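Local coordinates for enoyl-CoA hydratase subunit I (Geobacillus kaustophilus, PDB 2PBP) that hydrates the double bond of enoyl-CoA thioesters in beta-oxidation, a member of the crotonase-like enoyl-CoA hydratase/isomerase family, at the interface of chains A and B. Coordinates in Å, arbitrary orientation; residue numbers count along the deposited sequence, not the author numbering. Chains: chain A/B, Enoyl-CoA hydratase subunit I.

Contacts 1 and 2 are neighbouring patches of one A-B interface, their C-alpha centres about 12 Å apart. They share helix 143-151 of chain B and helix 202-217 of chain A: B:Thr148, A:Val212 and A:Val216 serve contact 1, B:Lys149 and A:Ala215 contact 2. Contact 1 is apolar and extends to the next B helix, 153-162; contact 2 adds hydrogen bonds and A helix 220-234. Helix 143-151 also contributes from chain A, through A:Leu150, which meets B:Pro153 and B:Lys154 of that next helix, and the interface is not an exact two-fold. Crotonase-family enzymes commonly form trimers, so this may be one side of such a ring.

Contact 1: the interface of chains A and B. Residues chain A 150, 175-176, 212, 216; chain B 148, 153-154.
B:Pro153 presses its ring against aliphatic side chains of chain A, A:Val212, A:Val216 and A:Leu150, in a helix-to-helix subunit contact of this crotonase-family protein. The proline opens helix 153-162, directly after the turn that ends helix 143-151, and its ring can be followed from CB to CD. B:Pro153 CB is 3.7 Å from CG1 of A:Val212 and 3.9 Å from CG2 of A:Val216, so the first ring carbon is met by a methyl from each of two residues one turn apart on helix 202-217. B:Pro153 CG comes next and lies between the two flanks, near A:Val216 CG2 and 4.1 Å from A:Leu150 CD2. B:Pro153 CD, the ring carbon bonded to the backbone nitrogen, completes the path at 3.8 Å from that same leucine methyl, A:Leu150 CD2. Both valines approach the ring at about a right angle, whereas A:Leu150 crosses it obliquely and touches it by the CD2 branch.

B:Thr148, on the preceding helix, lies against the valines by both branches. The methyl B:Thr148 CG2 is 3.8 Å from A:Val216 CG2, and the hydroxyl B:Thr148 OG1 is 3.5 Å from A:Val212 CG1. With CG2 anti to the backbone N and OG1 beside it (chi1 -61°), both branches take part. No nitrogen or oxygen of either chain comes within bonding reach of the other chain, so this patch holds by van der Waals contact and burial of carbon.

On the other flank, B:Lys154 passes A:Leu150 CD2 at about a right angle and offers its methylenes to backbone carbonyls. B:Lys154 CB is 3.5 Å from A:Gly175 O, and B:Lys154 CG is 3.7 Å from A:Ile176 O. A bend at chi2 (-77°) turns the chain after CG, yet B:Lys154 CD still lies beside the isoleucine carbonyl oxygen, A:Ile176 O.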
loop_
_atom_site.group_PDB
_atom_site.type_symbol
_atom_site.label_atom_id
_atom_site.label_comp_id
_atom_site.label_asym_id
_atom_site.label_seq_id
_atom_site.Cartn_x
_atom_site.Cartn_y
_atom_site.Cartn_z
ATOM N N LEU A 150 1.473 7.947 -8.023
ATOM C CA LEU A 150 2.505 7.911 -6.995
ATOM C C LEU A 150 2.718 9.207 -6.219
ATOM O O LEU A 150 2.897 9.173 -5.003
ATOM C CB LEU A 150 3.844 7.480 -7.600
ATOM C CG LEU A 150 3.986 6.009 -7.998
ATOM C CD1 LEU A 150 5.286 5.812 -8.764
ATOM C CD2 LEU A 150 3.964 5.137 -6.746
ATOM N N GLY A 175 8.718 8.583 -2.770
ATOM C CA GLY A 175 8.199 7.229 -2.709
ATOM C C GLY A 175 8.208 6.499 -4.038
ATOM O O GLY A 175 7.544 5.473 -4.198
ATOM N N ILE A 176 8.947 7.040 -5.002
ATOM C CA ILE A 176 9.054 6.419 -6.316
ATOM C C ILE A 176 10.192 5.397 -6.282
ATOM O O ILE A 176 10.057 4.285 -6.799
ATOM C CB ILE A 176 9.353 7.470 -7.402
ATOM C CG1 ILE A 176 8.210 8.489 -7.460
ATOM C CG2 ILE A 176 9.544 6.783 -8.750
ATOM C CD1 ILE A 176 8.522 9.762 -8.244
ATOM N N VAL A 212 -1.940 -5.907 -4.500
ATOM C CA VAL A 212 -1.486 -4.525 -4.515
ATOM C C VAL A 212 -1.866 -3.845 -5.829
ATOM O O VAL A 212 -2.213 -2.665 -5.845
ATOM C CB VAL A 212 0.044 -4.436 -4.302
ATOM C CG1 VAL A 212 0.531 -3.013 -4.549
ATOM C CG2 VAL A 212 0.383 -4.864 -2.886
ATOM N N VAL A 216 -4.383 -0.276 -6.168
ATOM C CA VAL A 216 -4.104 0.972 -6.866
ATOM C C VAL A 216 -5.321 1.473 -7.647
ATOM O O VAL A 216 -5.518 2.681 -7.786
ATOM C CB VAL A 216 -2.916 0.801 -7.852
ATOM C CG1 VAL A 216 -2.736 2.058 -8.686
ATOM C CG2 VAL A 216 -1.635 0.502 -7.079
ATOM N N THR B 148 -1.401 0.166 0.525
ATOM C CA THR B 148 -1.093 0.634 -0.822
ATOM C C THR B 148 -1.733 1.990 -1.121
ATOM O O THR B 148 -1.114 2.857 -1.740
ATOM C CB THR B 148 -1.552 -0.391 -1.879
ATOM O OG1 THR B 148 -0.851 -1.626 -1.675
ATOM C CG2 THR B 148 -1.262 0.121 -3.287
ATOM N N PRO B 153 2.160 1.738 -4.271
ATOM C CA PRO B 153 2.604 0.357 -4.495
ATOM C C PRO B 153 4.103 0.086 -4.350
ATOM O O PRO B 153 4.498 -1.002 -3.922
ATOM C CB PRO B 153 2.102 0.063 -5.904
ATOM C CG PRO B 153 2.227 1.392 -6.573
ATOM C CD PRO B 153 1.671 2.338 -5.524
ATOM N N LYS B 154 4.933 1.060 -4.712
ATOM C CA LYS B 154 6.386 0.892 -4.619
ATOM C C LYS B 154 6.822 0.650 -3.172
ATOM O O LYS B 154 7.549 -0.303 -2.874
ATOM C CB LYS B 154 7.101 2.130 -5.183
ATOM C CG LYS B 154 6.930 2.338 -6.691
ATOM C CD LYS B 154 7.824 1.397 -7.494
ATOM C CE LYS B 154 7.646 1.580 -8.998
ATOM N NZ LYS B 154 6.320 1.086 -9.483
#

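Contact 2: the interface of chains A and B. Residues chain A 215, 220, 223-224, 227; chain B 142-146, 149.
The carboxamide of B:Gln145 is sandwiched between A:Ala215 and A:Gly223. On one face the methyl A:Ala215 CB is 3.6 Å from B:Gln145 CD; on the opposite face the carbonyl oxygen A:Gly223 O stands over B:Gln145 CD at 3.5 Å. At the edge, B:Thr144 OG1 meets B:Gln145 OE1 in the carbonyl plane, on a lone pair, 3.1 Å away. The guanidinium of B:Arg146 is covered on one face: A:Leu220 CD2 lies 3.6 Å from B:Arg146 NH2, and A:Met224 SD sits over the NH1 side of that same face.

The third flat group, the carboxylate of A:Glu227, is gripped at the start of B helix 143-151. Its CG is anti to the backbone N (chi1 -180°), and the side chain reaches tip to tip toward B:Thr144. A:Glu227 OE1 accepts from B:Gly142 N at 2.7 Å through its syn lone pair. A:Glu227 OE2 takes two donors: B:Thr144 OG1, short at 2.5 Å, on the anti side and 23° out of plane, and B:Thr144 N, 2.9 Å away and nearly along the C-O axis. The threonine hydroxyl's bonds to OE2 and to the glutamine OE1 are unlikely both to be fully made at once if the hydroxyl is the donor in each. The helix start would probably favour the negative charge. An alanine in place of A:Glu227 would probably leave the amides of B:Gly142 and B:Thr144 without their acceptor, and the threonine hydroxyl with the glutamine OE1 as its remaining acceptor in this patch.

Farther along, B:Lys149 NZ donates to A:Ala215 O near the end of helix 202-217, 2.9 Å away, with a C=O...N angle of 149°.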
loop_
_atom_site.group_PDB
_atom_site.type_symbol
_atom_site.label_atom_id
_atom_site.label_comp_id
_atom_site.label_asym_id
_atom_site.label_seq_id
_atom_site.Cartn_x
_atom_site.Cartn_y
_atom_site.Cartn_z
ATOM N N ALA A 215 -5.296 -2.767 -5.452
ATOM C CA ALA A 215 -5.390 -1.683 -4.474
ATOM C C ALA A 215 -5.180 -0.315 -5.107
ATOM O O ALA A 215 -5.719 0.686 -4.639
ATOM C CB ALA A 215 -4.376 -1.897 -3.356
ATOM N N LEU A 220 -11.887 0.279 -2.173
ATOM C CA LEU A 220 -11.490 -0.545 -1.030
ATOM C C LEU A 220 -12.244 -1.859 -0.820
ATOM O O LEU A 220 -11.631 -2.927 -0.763
ATOM C CB LEU A 220 -11.560 0.278 0.258
ATOM C CG LEU A 220 -11.179 -0.457 1.548
ATOM C CD1 LEU A 220 -9.731 -0.926 1.467
ATOM C CD2 LEU A 220 -11.372 0.472 2.738
ATOM N N GLY A 223 -11.478 -4.347 -3.420
ATOM C CA GLY A 223 -10.073 -4.715 -3.404
ATOM C C GLY A 223 -9.874 -5.765 -2.324
ATOM O O GLY A 223 -9.099 -6.711 -2.484
ATOM N N MET A 224 -10.587 -5.598 -1.216
ATOM C CA MET A 224 -10.509 -6.541 -0.107
ATOM C C MET A 224 -11.190 -7.859 -0.481
ATOM O O MET A 224 -10.781 -8.928 -0.026
ATOM C CB MET A 224 -11.144 -5.926 1.147
ATOM C CG MET A 224 -10.252 -4.851 1.783
ATOM S SD MET A 224 -10.991 -3.983 3.182
ATOM C CE MET A 224 -11.066 -5.309 4.374
ATOM N N GLU A 227 -8.559 -9.562 -2.432
ATOM C CA GLU A 227 -7.478 -9.883 -1.510
ATOM C C GLU A 227 -7.716 -11.185 -0.739
ATOM O O GLU A 227 -6.848 -12.064 -0.704
ATOM C CB GLU A 227 -7.306 -8.727 -0.527
ATOM C CG GLU A 227 -6.205 -8.908 0.500
ATOM C CD GLU A 227 -6.328 -7.890 1.613
ATOM O OE1 GLU A 227 -7.368 -7.914 2.301
ATOM O OE2 GLU A 227 -5.404 -7.066 1.798
ATOM N N GLY B 142 -7.596 -6.466 4.519
ATOM C CA GLY B 142 -7.411 -5.107 4.045
ATOM C C GLY B 142 -5.999 -4.554 4.078
ATOM O O GLY B 142 -5.739 -3.492 3.517
ATOM N N GLY B 143 -5.089 -5.266 4.734
ATOM C CA GLY B 143 -3.711 -4.813 4.826
ATOM C C GLY B 143 -3.066 -4.418 3.506
ATOM O O GLY B 143 -2.468 -3.346 3.404
ATOM N N THR B 144 -3.179 -5.271 2.491
ATOM C CA THR B 144 -2.569 -4.963 1.199
ATOM C C THR B 144 -3.263 -3.792 0.515
ATOM O O THR B 144 -2.639 -3.049 -0.243
ATOM C CB THR B 144 -2.605 -6.171 0.235
ATOM O OG1 THR B 144 -3.961 -6.474 -0.114
ATOM C CG2 THR B 144 -1.967 -7.386 0.879
ATOM N N GLN B 145 -4.552 -3.623 0.791
ATOM C CA GLN B 145 -5.322 -2.552 0.174
ATOM C C GLN B 145 -5.102 -1.193 0.825
ATOM O O GLN B 145 -4.711 -0.232 0.158
ATOM C CB GLN B 145 -6.814 -2.893 0.206
ATOM C CG GLN B 145 -7.163 -4.222 -0.455
ATOM C CD GLN B 145 -6.652 -4.310 -1.881
ATOM O OE1 GLN B 145 -5.729 -5.075 -2.178
ATOM N NE2 GLN B 145 -7.237 -3.518 -2.769
ATOM N N ARG B 146 -5.352 -1.111 2.126
ATOM C CA ARG B 146 -5.192 0.151 2.832
ATOM C C ARG B 146 -3.760 0.679 2.827
ATOM O O ARG B 146 -3.550 1.884 2.687
ATOM C CB ARG B 146 -5.714 0.029 4.266
ATOM C CG ARG B 146 -7.235 -0.150 4.357
ATOM C CD ARG B 146 -7.738 0.119 5.772
ATOM N NE ARG B 146 -9.195 0.206 5.854
ATOM C CZ ARG B 146 -10.004 -0.819 6.108
ATOM N NH1 ARG B 146 -9.509 -2.033 6.311
ATOM N NH2 ARG B 146 -11.317 -0.626 6.163
ATOM N N LYS B 149 -2.974 2.175 -0.688
ATOM C CA LYS B 149 -3.652 3.443 -0.927
ATOM C C LYS B 149 -2.979 4.574 -0.157
ATOM O O LYS B 149 -2.946 5.713 -0.619
ATOM C CB LYS B 149 -5.129 3.348 -0.533
ATOM C CG LYS B 149 -5.949 2.434 -1.438
ATOM C CD LYS B 149 -7.437 2.570 -1.168
ATOM C CE LYS B 149 -8.258 1.646 -2.062
ATOM N NZ LYS B 149 -8.076 1.932 -3.515
#